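Local coordinates for protein hydroxynitrile lyase (Passiflora edulis, PDB 5XZT) that probably acts as a lyase, a hydroxynitrile lyase by name, and forms a homodimer of the stress-responsive alpha/beta-barrel family, at residues Ile6-Val11 with Ala64-Phe69. Residues are numbered along the deposited sequence; the frame is centred on the assembly and turned at random.
Sequences IVRHIV and AYESTF
Val7, His9 and Val11 face Phe69, Ser67 and Tyr65 as the hydrogen-bonded pairs of an antiparallel ladder, two backbone bonds to each pair; Val7 N to Phe69 O, at 2.8 Å, is almost straight (175°). A water bridges His9 O and Ser67 OG. Ser67 OG also sits at the edge of the His9 ring, 3.5 Å from His9 CD2, while His9 ND1 bonds to Asn102. Phe69 turns its ring edge to His9, CE1 lying 3.9 Å from His9 CB, and Val11 CG1 meets Tyr65 CD1 at 3.8 Å. Arg8, Ile10, Glu66 and Thr68 occupy the other face. Bent at chi2 and chi3 (83° and 77°), Arg8 swings back over the neighbouring strand, where NH1 gives Thr68 OG1 an in-plane bond of 2.8 Å. Arg8 NH2 makes a salt bridge to Glu66 of the second subunit, while Glu66 OE2 of this chain hydrogen-bonds to Tyr103 OH of the second subunit. A leucine in place of Arg8 would probably leave Thr68 OG1 without this donor and Glu66 of the second subunit without this salt-bridge partner. The Ile10 side chain lies beside that of Glu66 in the same chain, pointing the same way, Ile10 CD1 3.8 Å from Glu66 CG. These are the two central strands of a ferredoxin-like dimeric alpha/beta-barrel sheet: the His9 face meets the helices, the Arg8 face the partner subunit.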
loop_
_atom_site.group_PDB
_atom_site.type_symbol
_atom_site.label_atom_id
_atom_site.label_comp_id
_atom_site.label_asym_id
_atom_site.label_seq_id
_atom_site.Cartn_x
_atom_site.Cartn_y
_atom_site.Cartn_z
ATOM N N ILE A 6 -7.702 -0.419 -14.298
ATOM C CA ILE A 6 -7.726 -1.318 -13.134
ATOM C C ILE A 6 -7.234 -0.559 -11.885
ATOM O O ILE A 6 -6.247 0.167 -11.945
ATOM C CB ILE A 6 -6.914 -2.594 -13.415
ATOM C CG1 ILE A 6 -7.612 -3.393 -14.526
ATOM C CG2 ILE A 6 -6.786 -3.464 -12.174
ATOM C CD1 ILE A 6 -6.826 -4.578 -15.045
ATOM N N VAL A 7 -7.936 -0.755 -10.767
ATOM C CA VAL A 7 -7.766 0.065 -9.560
ATOM C C VAL A 7 -7.184 -0.802 -8.455
ATOM O O VAL A 7 -7.654 -1.920 -8.258
ATOM C CB VAL A 7 -9.128 0.653 -9.117
ATOM C CG1 VAL A 7 -9.027 1.379 -7.780
ATOM C CG2 VAL A 7 -9.658 1.596 -10.185
ATOM N N ARG A 8 -6.157 -0.305 -7.757
ATOM C CA ARG A 8 -5.654 -0.936 -6.555
ATOM C C ARG A 8 -6.243 -0.225 -5.337
ATOM O O ARG A 8 -6.370 0.996 -5.329
ATOM C CB ARG A 8 -4.127 -0.855 -6.489
ATOM C CG ARG A 8 -3.509 -1.812 -5.465
ATOM C CD ARG A 8 -3.357 -3.209 -6.057
ATOM N NE ARG A 8 -2.210 -3.245 -6.945
ATOM C CZ ARG A 8 -2.044 -4.069 -7.982
ATOM N NH1 ARG A 8 -2.947 -4.990 -8.306
ATOM N NH2 ARG A 8 -0.926 -3.982 -8.709
ATOM N N HIS A 9 -6.575 -1.009 -4.319
ATOM C CA HIS A 9 -7.115 -0.521 -3.064
ATOM C C HIS A 9 -6.150 -1.027 -2.015
ATOM O O HIS A 9 -6.046 -2.237 -1.797
ATOM C CB HIS A 9 -8.523 -1.089 -2.874
ATOM C CG HIS A 9 -9.140 -0.819 -1.537
ATOM N ND1 HIS A 9 -9.828 0.339 -1.253
ATOM C CD2 HIS A 9 -9.256 -1.597 -0.440
ATOM C CE1 HIS A 9 -10.315 0.274 -0.027
ATOM N NE2 HIS A 9 -9.982 -0.893 0.489
ATOM N N ILE A 10 -5.402 -0.111 -1.406
ATOM C CA ILE A 10 -4.432 -0.478 -0.396
ATOM C C ILE A 10 -4.772 0.191 0.922
ATOM O O ILE A 10 -4.955 1.397 0.996
ATOM C CB ILE A 10 -2.963 -0.189 -0.797
ATOM C CG1 ILE A 10 -2.652 -0.927 -2.121
ATOM C CG2 ILE A 10 -2.039 -0.629 0.345
ATOM C CD1 ILE A 10 -1.173 -1.039 -2.447
ATOM N N VAL A 11 -4.874 -0.652 1.939
ATOM C CA VAL A 11 -5.173 -0.263 3.313
ATOM C C VAL A 11 -3.961 -0.511 4.202
ATOM O O VAL A 11 -3.367 -1.603 4.180
ATOM C CB VAL A 11 -6.348 -1.085 3.834
ATOM C CG1 VAL A 11 -6.636 -0.777 5.301
ATOM C CG2 VAL A 11 -7.570 -0.868 2.952
ATOM N N ALA A 64 -0.774 -4.268 6.323
ATOM C CA ALA A 64 -1.143 -3.805 4.987
ATOM C C ALA A 64 -2.061 -4.838 4.344
ATOM O O ALA A 64 -1.916 -6.040 4.585
ATOM C CB ALA A 64 0.092 -3.594 4.121
ATOM N N TYR A 65 -3.021 -4.358 3.564
ATOM C CA TYR A 65 -3.939 -5.208 2.813
ATOM C C TYR A 65 -4.112 -4.627 1.415
ATOM O O TYR A 65 -4.389 -3.436 1.261
ATOM C CB TYR A 65 -5.313 -5.284 3.483
ATOM C CG TYR A 65 -5.293 -5.362 4.977
ATOM C CD1 TYR A 65 -5.078 -4.219 5.734
ATOM C CD2 TYR A 65 -5.472 -6.571 5.648
ATOM C CE1 TYR A 65 -5.039 -4.264 7.102
ATOM C CE2 TYR A 65 -5.442 -6.627 7.030
ATOM C CZ TYR A 65 -5.233 -5.465 7.757
ATOM O OH TYR A 65 -5.194 -5.481 9.136
ATOM N N GLU A 66 -3.983 -5.472 0.402
ATOM C CA GLU A 66 -4.137 -5.028 -0.964
ATOM C C GLU A 66 -5.249 -5.798 -1.645
ATOM O O GLU A 66 -5.377 -7.001 -1.437
ATOM C CB GLU A 66 -2.874 -5.295 -1.747
ATOM C CG GLU A 66 -1.631 -4.626 -1.214
ATOM C CD GLU A 66 -0.469 -4.827 -2.172
ATOM O OE1 GLU A 66 -0.677 -4.622 -3.410
ATOM O OE2 GLU A 66 0.611 -5.267 -1.719
ATOM N N SER A 67 -6.011 -5.103 -2.468
ATOM C CA SER A 67 -6.979 -5.741 -3.370
ATOM C C SER A 67 -7.071 -4.987 -4.689
ATOM O O SER A 67 -6.648 -3.828 -4.803
ATOM C CB SER A 67 -8.339 -5.863 -2.704
ATOM O OG SER A 67 -8.718 -4.658 -2.099
ATOM N N THR A 68 -7.598 -5.682 -5.693
ATOM C CA THR A 68 -7.651 -5.171 -7.050
ATOM C C THR A 68 -9.100 -5.222 -7.527
ATOM O O THR A 68 -9.793 -6.214 -7.275
ATOM C CB THR A 68 -6.728 -6.006 -7.958
ATOM O OG1 THR A 68 -5.399 -5.920 -7.444
ATOM C CG2 THR A 68 -6.743 -5.495 -9.388
ATOM N N PHE A 69 -9.547 -4.139 -8.166
ATOM C CA PHE A 69 -10.865 -4.029 -8.758
ATOM C C PHE A 69 -10.692 -3.645 -10.218
ATOM O O PHE A 69 -9.825 -2.829 -10.562
ATOM C CB PHE A 69 -11.708 -3.008 -7.999
ATOM C CG PHE A 69 -11.958 -3.399 -6.577
ATOM C CD1 PHE A 69 -11.011 -3.125 -5.594
ATOM C CD2 PHE A 69 -13.119 -4.082 -6.222
ATOM C CE1 PHE A 69 -11.218 -3.516 -4.280
ATOM C CE2 PHE A 69 -13.339 -4.462 -4.907
ATOM C CZ PHE A 69 -12.394 -4.177 -3.936
HETATM O O HOH W 1 -7.290 -4.168 0.353
#